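Local atomic coordinates of ATP-dependent DNA helicase (Mycobacterium smegmatis, PDB entry 5V9X), a protein that couples ATP hydrolysis to 3'-to-5' movement along single-stranded DNA and unwinds RNA:DNA duplexes. Residues R552-V557 with P616-D621; S773-S778 with Q833-V838. All coordinates share one frame; numbering follows the deposited sequence.

Contact 1. Residues R552-V557 with P616-D621; sequences RGMFTV and PFWRGD. With nucleotides of chain B.
Met554 and Trp618, with Arg552 and Asp621 beside them, belong to the binding site for the single-stranded DNA track, so each pair that meets here also faces a nucleotide. Met554 holds its CG anti to the carbonyl carbon (chi1 -66°), and the chain then bends to bring the sulfur to the indole edge: SD lies 3.6 Å from CZ3 of Trp618, and the line from SD to the centre of the six-membered ring runs 82° off the ring normal. This is an edge-on Met-aromatic contact. The methyl beyond it, CE of Met554, reaches OP1 of DG6 of chain B at 3.5 Å. One face of Trp618 is left to DT5 of chain B, whose C2' sits over CE3 near the rim, while the thymine ring runs almost parallel to the indole.

Segment 552-557 belongs to the winged-helix region of the large helicase-related proteins, and both segments are loops, so irregular backbone presents these side chains to the strand. NH1 of Arg552 is 3.8 Å from OD2 of Asp621. That long salt bridge works by charge alone, since the oxygen stands well out of the guanidinium plane; the stronger partner of Arg552 is Glu782, at NE. Asp621 also packs on DNA, with CB 3.5 Å from C4 of DG6 of chain B; its carboxylate is modelled implausibly close to DC7 of chain B.

Contact 2. Residues S773-S778 with Q833-V838; sequences SALFAS and QDVYDV
Val835, in the wider pi-type last turn of helix 822-835, is the first residue of segment 833-838 to meet Leu775. Its CG1 is anti to the backbone N (chi1 -175°) and touches CD2 of Leu775 at 3.8 Å. The carbonyl oxygen of Val835 is taken by NE of Arg708, from helix 707-725.

Tyr836 comes next, the first residue to leave helical geometry, and its ring swings back to the same leucine. CD2 of Leu775 approaches the ring obliquely, 3.6 Å from CE1 of Tyr836 and just as near the hydroxyl oxygen OH, so one methyl sits in the notch where the valine and the tyrosine meet. Leu775 projects from the first turn of helix 774-786 to get there. Both helices lie in the DEAD/H-associated region, and the interface between them is buried and apolar, without a hydrogen bond across it. The tyrosine OH also comes within 4.2 Å of OG of Ser773, a loose approach; that serine, N-cap of helix 774-786, bonds instead to the carbonyl of Val770. Asp837 then N-caps the following helix, 838-849, its OD1 weakly bonded to the amide of Ala840.

Overall arrangement
Contact 1 closes before contact 2 opens along the chain, yet their centres are about 16 Å apart and they touch through Arg619. NH2 of Arg619 packs 3.6 Å from CD1 of Leu775 and NH1 of Arg619 3.9 Å from CG1 of Val835, so the DNA-binding loop 616-621 rests on the buried helix pair, while Glu575 of helix 574-578 holds NE of Arg619. A second tie is the salt bridge from Arg552 to Glu782, on helix 774-786, which also carries Leu775. Contact 1 touches DNA directly, whereas the nearest atom of contact 2 is about 11 Å from it. The ATP analogue is held by residues between 41 and 420, and neither contact is part of that pocket.

Contact 1. Residues R552-V557 with P616-D621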
# COMPACT_ATOMS: atom_id res chain seq x y z
N ARG A 552 -2.92 0.72 -14.23
CA ARG A 552 -3.74 -0.48 -14.23
C ARG A 552 -5.09 -0.19 -14.88
O ARG A 552 -5.50 0.96 -15.01
CB ARG A 552 -3.94 -1.01 -12.81
CG ARG A 552 -3.02 -2.16 -12.45
CD ARG A 552 -2.17 -1.84 -11.24
NE ARG A 552 -1.19 -2.88 -10.97
CZ ARG A 552 -0.37 -2.88 -9.92
NH1 ARG A 552 -0.42 -1.90 -9.03
NH2 ARG A 552 0.50 -3.87 -9.76
N GLY A 553 -5.76 -1.26 -15.29
CA GLY A 553 -7.06 -1.12 -15.91
C GLY A 553 -7.70 -2.44 -16.25
O GLY A 553 -7.00 -3.43 -16.51
N MET A 554 -9.03 -2.48 -16.25
CA MET A 554 -9.77 -3.70 -16.49
C MET A 554 -10.34 -3.71 -17.90
O MET A 554 -10.77 -2.68 -18.42
CB MET A 554 -10.90 -3.86 -15.47
CG MET A 554 -10.41 -4.07 -14.05
SD MET A 554 -11.36 -5.33 -13.18
CE MET A 554 -12.96 -4.53 -13.09
N PHE A 555 -10.34 -4.89 -18.51
CA PHE A 555 -10.98 -5.11 -19.80
C PHE A 555 -12.49 -5.09 -19.60
O PHE A 555 -13.09 -6.10 -19.23
CB PHE A 555 -10.53 -6.44 -20.39
CG PHE A 555 -9.13 -6.45 -20.93
CD1 PHE A 555 -8.04 -6.30 -20.08
CD2 PHE A 555 -8.89 -6.67 -22.28
CE1 PHE A 555 -6.75 -6.32 -20.57
CE2 PHE A 555 -7.60 -6.70 -22.77
CZ PHE A 555 -6.53 -6.52 -21.92
N THR A 556 -13.12 -3.93 -19.81
CA THR A 556 -14.58 -3.85 -19.81
C THR A 556 -15.05 -4.45 -21.12
O THR A 556 -15.09 -3.77 -22.15
CB THR A 556 -15.05 -2.41 -19.64
OG1 THR A 556 -14.12 -1.69 -18.82
CG2 THR A 556 -16.42 -2.38 -18.99
N VAL A 557 -15.43 -5.72 -21.08
CA VAL A 557 -15.37 -6.60 -22.24
C VAL A 557 -13.93 -6.50 -22.76
O VAL A 557 -13.02 -7.00 -22.09
CB VAL A 557 -16.43 -6.25 -23.30
CG1 VAL A 557 -16.46 -7.31 -24.39
CG2 VAL A 557 -17.80 -6.18 -22.64
N PRO A 616 -13.26 -16.78 -13.80
CA PRO A 616 -12.42 -15.59 -13.96
C PRO A 616 -11.50 -15.33 -12.78
O PRO A 616 -11.95 -15.12 -11.65
CB PRO A 616 -13.45 -14.46 -14.11
CG PRO A 616 -14.63 -15.13 -14.73
CD PRO A 616 -14.68 -16.51 -14.13
N PHE A 617 -10.19 -15.36 -13.04
CA PHE A 617 -9.21 -15.02 -12.01
C PHE A 617 -9.23 -13.52 -11.75
O PHE A 617 -9.15 -12.72 -12.68
CB PHE A 617 -7.81 -15.47 -12.44
CG PHE A 617 -6.71 -14.89 -11.59
CD1 PHE A 617 -6.37 -15.46 -10.37
CD2 PHE A 617 -6.00 -13.78 -12.02
CE1 PHE A 617 -5.36 -14.93 -9.60
CE2 PHE A 617 -4.98 -13.25 -11.25
CZ PHE A 617 -4.66 -13.82 -10.03
N TRP A 618 -9.35 -13.15 -10.48
CA TRP A 618 -9.37 -11.76 -10.06
C TRP A 618 -8.21 -11.51 -9.11
O TRP A 618 -8.20 -12.04 -7.99
CB TRP A 618 -10.70 -11.40 -9.39
CG TRP A 618 -11.91 -11.50 -10.27
CD1 TRP A 618 -12.84 -12.50 -10.27
CD2 TRP A 618 -12.33 -10.55 -11.25
NE1 TRP A 618 -13.82 -12.23 -11.20
CE2 TRP A 618 -13.53 -11.05 -11.82
CE3 TRP A 618 -11.82 -9.34 -11.72
CZ2 TRP A 618 -14.22 -10.37 -12.82
CZ3 TRP A 618 -12.51 -8.67 -12.71
CH2 TRP A 618 -13.69 -9.18 -13.25
N ARG A 619 -7.24 -10.71 -9.54
CA ARG A 619 -6.24 -10.15 -8.64
C ARG A 619 -6.74 -8.78 -8.21
O ARG A 619 -6.77 -7.85 -9.02
CB ARG A 619 -4.87 -10.06 -9.31
CG ARG A 619 -3.78 -9.55 -8.38
CD ARG A 619 -2.48 -9.30 -9.12
NE ARG A 619 -2.02 -10.48 -9.84
CZ ARG A 619 -1.26 -11.43 -9.31
NH1 ARG A 619 -0.87 -11.34 -8.04
NH2 ARG A 619 -0.89 -12.47 -10.04
N GLY A 620 -7.18 -8.68 -6.96
CA GLY A 620 -7.67 -7.42 -6.42
C GLY A 620 -6.73 -6.28 -6.72
O GLY A 620 -7.08 -5.34 -7.44
N ASP A 621 -5.51 -6.37 -6.19
CA ASP A 621 -4.46 -5.40 -6.49
C ASP A 621 -3.13 -5.82 -5.86
O ASP A 621 -3.10 -6.30 -4.72
CB ASP A 621 -4.85 -4.01 -6.00
CG ASP A 621 -3.76 -3.00 -6.22
OD1 ASP A 621 -2.90 -2.85 -5.32
OD2 ASP A 621 -3.74 -2.37 -7.30
P DG B 6 -11.18 -4.88 -8.81
OP1 DG B 6 -11.94 -4.02 -9.75
OP2 DG B 6 -9.91 -5.50 -9.23
O5' DG B 6 -10.89 -4.05 -7.49
C5' DG B 6 -9.93 -3.04 -7.50
C4' DG B 6 -9.82 -2.42 -6.13
O4' DG B 6 -9.40 -3.43 -5.18
C3' DG B 6 -8.83 -1.27 -6.02
O3' DG B 6 -9.52 -0.11 -5.62
C2' DG B 6 -7.81 -1.74 -4.97
C1' DG B 6 -8.56 -2.83 -4.23
N9 DG B 6 -7.70 -3.88 -3.66
C8 DG B 6 -7.94 -5.24 -3.70
N7 DG B 6 -7.01 -5.94 -3.11
C5 DG B 6 -6.10 -5.00 -2.66
C6 DG B 6 -4.88 -5.17 -1.95
O6 DG B 6 -4.36 -6.23 -1.57
N1 DG B 6 -4.26 -3.95 -1.68
C2 DG B 6 -4.75 -2.72 -2.05
N2 DG B 6 -4.02 -1.66 -1.70
N3 DG B 6 -5.89 -2.54 -2.71
C4 DG B 6 -6.51 -3.72 -2.98
P DC B 7 -9.60 1.16 -6.60
OP1 DC B 7 -11.01 1.56 -6.74
OP2 DC B 7 -8.80 0.86 -7.81
O5' DC B 7 -8.85 2.29 -5.77
C5' DC B 7 -9.04 2.34 -4.37
C4' DC B 7 -7.80 2.87 -3.69
O4' DC B 7 -6.78 1.86 -3.68
C3' DC B 7 -7.17 4.07 -4.38
O3' DC B 7 -7.56 5.26 -3.71
C2' DC B 7 -5.65 3.83 -4.27
C1' DC B 7 -5.55 2.50 -3.52
N1 DC B 7 -4.47 1.62 -4.05
C2 DC B 7 -3.32 1.40 -3.30
O2 DC B 7 -3.22 1.94 -2.19
N3 DC B 7 -2.34 0.61 -3.80
C4 DC B 7 -2.49 0.05 -5.00
N4 DC B 7 -1.51 -0.73 -5.46
C5 DC B 7 -3.66 0.26 -5.79
C6 DC B 7 -4.62 1.05 -5.28
P DT B 5 -18.17 -5.18 -9.63
OP1 DT B 5 -19.06 -4.25 -8.91
OP2 DT B 5 -17.87 -4.95 -11.06
O5' DT B 5 -16.78 -5.27 -8.86
C5' DT B 5 -15.66 -5.88 -9.49
C4' DT B 5 -14.55 -6.15 -8.48
O4' DT B 5 -14.92 -7.28 -7.65
C3' DT B 5 -13.21 -6.51 -9.10
O3' DT B 5 -12.16 -6.04 -8.28
C2' DT B 5 -13.24 -8.03 -9.13
C1' DT B 5 -14.04 -8.36 -7.88
N1 DT B 5 -14.84 -9.61 -8.03
C2 DT B 5 -14.53 -10.71 -7.27
O2 DT B 5 -13.62 -10.73 -6.46
N3 DT B 5 -15.32 -11.80 -7.50
C4 DT B 5 -16.38 -11.90 -8.39
O4 DT B 5 -17.03 -12.93 -8.52
C5 DT B 5 -16.65 -10.71 -9.16
C7 DT B 5 -17.77 -10.69 -10.16
C6 DT B 5 -15.88 -9.63 -8.94

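Contact 2. Residues S773-S778 with Q833-V838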
# COMPACT_ATOMS: atom_id res chain seq x y z
N SER A 773 3.76 -16.91 -17.78
CA SER A 773 2.56 -16.64 -17.01
C SER A 773 2.00 -15.26 -17.32
O SER A 773 2.71 -14.35 -17.77
CB SER A 773 2.85 -16.76 -15.51
OG SER A 773 3.69 -15.71 -15.08
N ALA A 774 0.69 -15.11 -17.08
CA ALA A 774 0.04 -13.83 -17.34
C ALA A 774 0.57 -12.72 -16.45
O ALA A 774 0.60 -11.56 -16.86
CB ALA A 774 -1.47 -13.98 -17.16
N LEU A 775 1.00 -13.06 -15.23
CA LEU A 775 1.56 -12.06 -14.33
C LEU A 775 2.80 -11.42 -14.93
O LEU A 775 2.98 -10.19 -14.87
CB LEU A 775 1.88 -12.68 -12.98
CG LEU A 775 2.65 -11.78 -12.01
CD1 LEU A 775 1.77 -10.63 -11.52
CD2 LEU A 775 3.21 -12.58 -10.85
N PHE A 776 3.68 -12.23 -15.52
CA PHE A 776 4.90 -11.70 -16.11
C PHE A 776 4.60 -10.75 -17.26
O PHE A 776 5.26 -9.72 -17.42
CB PHE A 776 5.80 -12.84 -16.59
CG PHE A 776 7.02 -12.38 -17.33
CD1 PHE A 776 8.16 -12.02 -16.65
CD2 PHE A 776 7.02 -12.32 -18.72
CE1 PHE A 776 9.28 -11.59 -17.33
CE2 PHE A 776 8.13 -11.89 -19.40
CZ PHE A 776 9.27 -11.53 -18.71
N ALA A 777 3.61 -11.09 -18.09
CA ALA A 777 3.23 -10.21 -19.19
C ALA A 777 2.80 -8.84 -18.67
O ALA A 777 3.19 -7.81 -19.24
CB ALA A 777 2.12 -10.84 -20.02
N SER A 778 2.02 -8.81 -17.59
CA SER A 778 1.57 -7.54 -17.03
C SER A 778 2.74 -6.76 -16.42
O SER A 778 2.90 -5.56 -16.68
CB SER A 778 0.48 -7.78 -15.99
OG SER A 778 -0.70 -8.28 -16.58
N GLN A 833 10.40 -11.94 -6.42
CA GLN A 833 10.78 -11.37 -5.13
C GLN A 833 9.69 -10.50 -4.51
O GLN A 833 9.46 -10.58 -3.30
CB GLN A 833 12.05 -10.53 -5.27
CG GLN A 833 13.27 -11.30 -5.74
CD GLN A 833 14.51 -10.43 -5.78
OE1 GLN A 833 14.49 -9.28 -5.31
NE2 GLN A 833 15.59 -10.96 -6.33
N ASP A 834 9.01 -9.68 -5.31
CA ASP A 834 8.03 -8.73 -4.79
C ASP A 834 6.61 -9.26 -4.77
O ASP A 834 5.85 -8.94 -3.85
CB ASP A 834 8.08 -7.43 -5.60
CG ASP A 834 9.34 -6.62 -5.35
OD1 ASP A 834 10.25 -7.14 -4.67
OD2 ASP A 834 9.42 -5.48 -5.84
N VAL A 835 6.23 -10.07 -5.76
CA VAL A 835 4.87 -10.59 -5.85
C VAL A 835 4.80 -11.95 -5.16
O VAL A 835 4.00 -12.15 -4.24
CB VAL A 835 4.41 -10.70 -7.31
CG1 VAL A 835 2.95 -11.14 -7.38
CG2 VAL A 835 4.60 -9.37 -8.02
N TYR A 836 5.64 -12.89 -5.60
CA TYR A 836 5.69 -14.20 -4.99
C TYR A 836 6.46 -14.15 -3.68
O TYR A 836 7.14 -13.18 -3.35
CB TYR A 836 6.35 -15.22 -5.93
CG TYR A 836 5.63 -15.45 -7.25
CD1 TYR A 836 4.28 -15.17 -7.40
CD2 TYR A 836 6.32 -15.97 -8.34
CE1 TYR A 836 3.64 -15.38 -8.60
CE2 TYR A 836 5.68 -16.19 -9.55
CZ TYR A 836 4.34 -15.89 -9.68
OH TYR A 836 3.71 -16.11 -10.88
N ASP A 837 6.33 -15.24 -2.91
CA ASP A 837 7.12 -15.47 -1.70
C ASP A 837 7.59 -16.92 -1.79
O ASP A 837 6.99 -17.83 -1.21
CB ASP A 837 6.31 -15.20 -0.43
CG ASP A 837 7.15 -15.31 0.84
OD1 ASP A 837 8.36 -15.57 0.74
OD2 ASP A 837 6.58 -15.13 1.94
N VAL A 838 8.68 -17.13 -2.52
CA VAL A 838 9.20 -18.48 -2.77
C VAL A 838 9.78 -19.09 -1.50
O VAL A 838 9.52 -20.27 -1.23
CB VAL A 838 10.23 -18.46 -3.92
CG1 VAL A 838 10.82 -19.85 -4.11
CG2 VAL A 838 9.59 -17.97 -5.21